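Local coordinates for protein glycine betaine/carnitine/choline ABC transporter (Staphylococcus aureus subsp. aureus Mu50, PDB 3O66) that probably binds glycine betaine, carnitine, choline or a related compound outside the cell and delivers it to a membrane ABC transporter, at residues T18-I23 with Y110-T115; Q96-K99 with D103-F106. All blocks are in the same frame, centred on the assembly; numbering follows the deposited sequence.

Interaction 1. Residues T18-I23 with Y110-T115; sequences TSESQI and YGFANT
Glu-20, in the first turn of helix 19-35, reaches Asn-114 and Phe-112 with a single carboxylate oxygen, OE2. The nearest CA atoms, those of Glu-20 and Asn-114, are 9.6 Å apart, so side chains alone span the gap. Glu-20 does most of this by stretching out, its CG anti to the backbone N (chi1 -177°) and the chain extended beyond. Asn-114 ND2 donates to Glu-20 OE2 over 2.9 Å through a bent bond (142° at the hydrogen), arriving from above the carboxylate plane, and the acceptor is also tilted from the amide plane; the two side chains run antiparallel alongside one another. Phe-112, with chi1 at 67° in the crowded position between N and carbonyl carbon, presents its ring edge: CE1 lies 3.4 Å from Glu-20 OE2, an approach in which the ring hydrogens would probably suit a negative oxygen. Tyr-70 OH also bonds OE2, while Thr-198 and Asn-257 hold OE1, so four partners fix the rotation of this buried carboxylate. An acetate ion, probably from the crystallisation liquor, lies about 3 Å from the Asn-114 side chain and may mark a pocket. A helix start meeting an interdomain crossover fits the hinge and cleft region of a type II periplasmic-binding-protein fold.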
loop_
_atom_site.group_PDB
_atom_site.type_symbol
_atom_site.label_atom_id
_atom_site.label_comp_id
_atom_site.label_asym_id
_atom_site.label_seq_id
_atom_site.Cartn_x
_atom_site.Cartn_y
_atom_site.Cartn_z
ATOM N N THR A 18 2.343 -4.214 -9.878
ATOM C CA THR A 18 2.861 -2.952 -9.330
ATOM C C THR A 18 4.261 -3.208 -8.792
ATOM O O THR A 18 4.555 -4.322 -8.349
ATOM C CB THR A 18 1.995 -2.436 -8.173
ATOM O OG1 THR A 18 2.038 -3.369 -7.071
ATOM C CG2 THR A 18 0.543 -2.237 -8.625
ATOM N N SER A 19 5.135 -2.209 -8.877
ATOM C CA SER A 19 6.490 -2.356 -8.329
ATOM C C SER A 19 6.444 -2.641 -6.837
ATOM O O SER A 19 7.208 -3.443 -6.333
ATOM C CB SER A 19 7.340 -1.109 -8.585
ATOM O OG SER A 19 7.475 -0.945 -9.976
ATOM N N GLU A 20 5.510 -2.001 -6.152
ATOM C CA GLU A 20 5.354 -2.181 -4.738
ATOM C C GLU A 20 5.150 -3.652 -4.346
ATOM O O GLU A 20 5.857 -4.191 -3.471
ATOM C CB GLU A 20 4.157 -1.370 -4.274
ATOM C CG GLU A 20 3.968 -1.434 -2.779
ATOM C CD GLU A 20 3.055 -0.328 -2.285
ATOM O OE1 GLU A 20 3.443 0.853 -2.427
ATOM O OE2 GLU A 20 1.971 -0.649 -1.772
ATOM N N SER A 21 4.169 -4.289 -4.978
ATOM C CA SER A 21 3.915 -5.707 -4.744
ATOM C C SER A 21 5.122 -6.566 -5.131
ATOM O O SER A 21 5.477 -7.529 -4.413
ATOM C CB SER A 21 2.666 -6.155 -5.491
ATOM O OG SER A 21 2.526 -7.554 -5.395
ATOM N N GLN A 22 5.768 -6.219 -6.244
ATOM C CA GLN A 22 6.910 -7.017 -6.694
ATOM C C GLN A 22 8.109 -6.893 -5.742
ATOM O O GLN A 22 8.753 -7.899 -5.430
ATOM C CB GLN A 22 7.272 -6.717 -8.140
ATOM C CG GLN A 22 6.096 -7.045 -9.084
ATOM C CD GLN A 22 6.318 -6.562 -10.481
ATOM O OE1 GLN A 22 6.970 -5.534 -10.709
ATOM N NE2 GLN A 22 5.769 -7.296 -11.447
ATOM N N ILE A 23 8.386 -5.681 -5.289
ATOM C CA ILE A 23 9.438 -5.444 -4.275
ATOM C C ILE A 23 9.222 -6.306 -3.014
ATOM O O ILE A 23 10.114 -7.099 -2.623
ATOM C CB ILE A 23 9.602 -3.933 -3.942
ATOM C CG1 ILE A 23 10.121 -3.166 -5.164
ATOM C CG2 ILE A 23 10.583 -3.689 -2.664
ATOM C CD1 ILE A 23 9.893 -1.629 -5.079
ATOM N N TYR A 110 3.308 -4.224 7.537
ATOM C CA TYR A 110 4.692 -3.834 7.211
ATOM C C TYR A 110 5.108 -2.476 7.816
ATOM O O TYR A 110 6.295 -2.238 8.056
ATOM C CB TYR A 110 4.857 -3.764 5.707
ATOM C CG TYR A 110 4.837 -5.114 5.038
ATOM C CD1 TYR A 110 5.766 -6.094 5.390
ATOM C CD2 TYR A 110 3.901 -5.393 4.033
ATOM C CE1 TYR A 110 5.759 -7.321 4.767
ATOM C CE2 TYR A 110 3.859 -6.624 3.395
ATOM C CZ TYR A 110 4.791 -7.582 3.771
ATOM O OH TYR A 110 4.774 -8.785 3.143
ATOM N N GLY A 111 4.129 -1.587 7.998
ATOM C CA GLY A 111 4.371 -0.277 8.612
ATOM C C GLY A 111 3.968 0.876 7.707
ATOM O O GLY A 111 4.059 2.042 8.096
ATOM N N PHE A 112 3.484 0.554 6.507
ATOM C CA PHE A 112 2.963 1.579 5.608
ATOM C C PHE A 112 1.483 1.328 5.240
ATOM O O PHE A 112 0.968 0.225 5.403
ATOM C CB PHE A 112 3.828 1.689 4.325
ATOM C CG PHE A 112 3.769 0.469 3.405
ATOM C CD1 PHE A 112 2.864 0.424 2.334
ATOM C CD2 PHE A 112 4.646 -0.604 3.578
ATOM C CE1 PHE A 112 2.818 -0.660 1.470
ATOM C CE2 PHE A 112 4.610 -1.718 2.725
ATOM C CZ PHE A 112 3.706 -1.748 1.653
ATOM N N ALA A 113 0.832 2.395 4.769
ATOM C CA ALA A 113 -0.489 2.351 4.137
ATOM C C ALA A 113 -0.411 2.922 2.709
ATOM O O ALA A 113 0.288 3.925 2.468
ATOM C CB ALA A 113 -1.497 3.118 4.971
ATOM N N ASN A 114 -1.097 2.253 1.782
ATOM C CA ASN A 114 -1.201 2.663 0.390
ATOM C C ASN A 114 -2.650 3.058 0.131
ATOM O O ASN A 114 -3.515 2.197 -0.114
ATOM C CB ASN A 114 -0.758 1.526 -0.537
ATOM C CG ASN A 114 -0.617 1.975 -1.984
ATOM O OD1 ASN A 114 -1.051 3.075 -2.355
ATOM N ND2 ASN A 114 -0.019 1.129 -2.807
ATOM N N THR A 115 -2.899 4.355 0.294
ATOM C CA THR A 115 -4.229 4.908 0.242
ATOM C C THR A 115 -4.273 6.133 -0.671
ATOM O O THR A 115 -3.239 6.726 -0.983
ATOM C CB THR A 115 -4.713 5.319 1.658
ATOM O OG1 THR A 115 -6.006 5.940 1.551
ATOM C CG2 THR A 115 -3.711 6.303 2.344
#

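Interaction 2. Residues Q96-K99 with D103-F106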
loop_
_atom_site.group_PDB
_atom_site.type_symbol
_atom_site.label_atom_id
_atom_site.label_comp_id
_atom_site.label_asym_id
_atom_site.label_seq_id
_atom_site.Cartn_x
_atom_site.Cartn_y
_atom_site.Cartn_z
ATOM N N GLN A 96 -9.287 -11.172 12.107
ATOM C CA GLN A 96 -10.276 -12.121 12.650
ATOM C C GLN A 96 -11.012 -12.782 11.464
ATOM O O GLN A 96 -11.144 -13.995 11.402
ATOM C CB GLN A 96 -11.272 -11.390 13.578
ATOM C CG GLN A 96 -10.711 -11.020 14.966
ATOM C CD GLN A 96 -11.707 -10.230 15.851
ATOM O OE1 GLN A 96 -12.665 -9.605 15.349
ATOM N NE2 GLN A 96 -11.469 -10.240 17.173
ATOM N N GLY A 97 -11.420 -11.962 10.498
ATOM C CA GLY A 97 -12.101 -12.429 9.297
ATOM C C GLY A 97 -11.281 -13.401 8.457
ATOM O O GLY A 97 -11.793 -14.444 8.045
ATOM N N PHE A 98 -10.012 -13.078 8.196
ATOM C CA PHE A 98 -9.151 -14.000 7.422
ATOM C C PHE A 98 -8.951 -15.346 8.115
ATOM O O PHE A 98 -8.944 -16.390 7.479
ATOM C CB PHE A 98 -7.819 -13.346 7.063
ATOM C CG PHE A 98 -7.872 -12.603 5.743
ATOM C CD1 PHE A 98 -8.709 -11.506 5.586
ATOM C CD2 PHE A 98 -7.100 -13.016 4.674
ATOM C CE1 PHE A 98 -8.796 -10.825 4.371
ATOM C CE2 PHE A 98 -7.146 -12.349 3.465
ATOM C CZ PHE A 98 -8.019 -11.248 3.301
ATOM N N LYS A 99 -8.816 -15.308 9.429
ATOM C CA LYS A 99 -8.721 -16.523 10.209
ATOM C C LYS A 99 -9.990 -17.371 10.128
ATOM O O LYS A 99 -9.947 -18.570 9.829
ATOM C CB LYS A 99 -8.447 -16.129 11.668
ATOM C CG LYS A 99 -7.756 -17.149 12.486
ATOM C CD LYS A 99 -7.846 -16.789 14.004
ATOM C CE LYS A 99 -6.836 -15.735 14.412
ATOM N NZ LYS A 99 -7.016 -15.428 15.859
ATOM N N ASP A 103 -9.152 -19.377 6.896
ATOM C CA ASP A 103 -8.034 -20.101 7.517
ATOM C C ASP A 103 -6.679 -19.516 7.079
ATOM O O ASP A 103 -5.753 -20.249 6.657
ATOM C CB ASP A 103 -8.103 -21.606 7.193
ATOM C CG ASP A 103 -7.080 -22.417 7.979
ATOM O OD1 ASP A 103 -6.819 -22.054 9.156
ATOM O OD2 ASP A 103 -6.560 -23.420 7.421
ATOM N N GLN A 104 -6.596 -18.185 7.140
ATOM C CA GLN A 104 -5.389 -17.458 6.724
ATOM C C GLN A 104 -4.987 -16.451 7.787
ATOM O O GLN A 104 -5.827 -15.911 8.523
ATOM C CB GLN A 104 -5.600 -16.726 5.405
ATOM C CG GLN A 104 -5.828 -17.654 4.191
ATOM C CD GLN A 104 -6.266 -16.898 2.937
ATOM O OE1 GLN A 104 -6.205 -15.667 2.883
ATOM N NE2 GLN A 104 -6.736 -17.641 1.932
ATOM N N THR A 105 -3.686 -16.179 7.829
ATOM C CA THR A 105 -3.147 -15.178 8.715
ATOM C C THR A 105 -2.903 -13.910 7.903
ATOM O O THR A 105 -2.073 -13.893 6.958
ATOM C CB THR A 105 -1.864 -15.676 9.377
ATOM O OG1 THR A 105 -2.193 -16.755 10.268
ATOM C CG2 THR A 105 -1.152 -14.544 10.154
ATOM N N PHE A 106 -3.634 -12.861 8.256
ATOM C CA PHE A 106 -3.372 -11.530 7.690
ATOM C C PHE A 106 -2.420 -10.888 8.705
ATOM O O PHE A 106 -2.843 -10.575 9.810
ATOM C CB PHE A 106 -4.710 -10.755 7.528
ATOM C CG PHE A 106 -4.632 -9.529 6.645
ATOM C CD1 PHE A 106 -5.280 -9.512 5.406
ATOM C CD2 PHE A 106 -3.951 -8.381 7.070
ATOM C CE1 PHE A 106 -5.232 -8.378 4.577
ATOM C CE2 PHE A 106 -3.915 -7.234 6.272
ATOM C CZ PHE A 106 -4.559 -7.243 5.014
#
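Gln-104 N donates to Phe-98 O across 3.0 Å with an angle of 159° at the hydrogen, the firmer of two backbone bonds that tie the end of helix 87-102 to the strand following it. The second, from Asp-103 N to Lys-99 O at 3.1 Å, is weak. Asp-103 itself takes left-handed helical backbone angles, which end the helix and turn the chain back beside its last turns. Around these bonds lie two CA-H...O contacts: Asp-103 CA to Lys-99 O, and Lys-99 CA to Gln-104 O at 3.4 Å. The Asp-103 carboxylate is engaged elsewhere, in a salt bridge with Arg-232.

Farther in, the side chain of Gln-104 runs obliquely across that of Phe-98. Its CG stands anti to the carbonyl carbon (chi1 -66°) and the chain is extended beyond, bringing OE1 to 3.3 Å from Phe-98 CD2. Phe-106 meets the same ring over one face in a T-shaped pair. Its CD1 sits above the centre of the Phe-98 ring, the centroids are 5.0 Å apart and the planes are inclined at 74°. Phe-102 adds a further edge-to-face partner for Phe-98, and Val-225 of the adjacent strand 222-227 touches Phe-98, Gln-104 and Phe-106 alike.

The chemistry is thus divided: the Phe-98 and Lys-99 carbonyls near the helix end accept from the returning chain, the second weakly, while ring packing, with an amide oxygen beside it, seats the helix against the edge strand of its sheet, which points to a structural joint between helix and strand.

Overall arrangement
Interactions 1 and 2 illustrate how one stretch of chain changes its chemistry as it moves through a two-domain fold. Both are buried. Interaction 2, centred about 19 Å from the centre of the chain, lies near the periphery with an exposed rim at Lys-99; there an edge strand is joined to the preceding helix by local backbone bonds and a T-shaped ring pair. The chain then runs on into 110-115, the crossover toward the other sheet, and interaction 1, whose centre is about 4 Å from that of the chain. Its partner is distant in sequence, and between the two segments a buried carboxylate does the work that main-chain bonds do in interaction 2. Strand 222-227 serves both: Ala-226 backbone-bonds Thr-105, Ala-222 Tyr-110 and Phe-112.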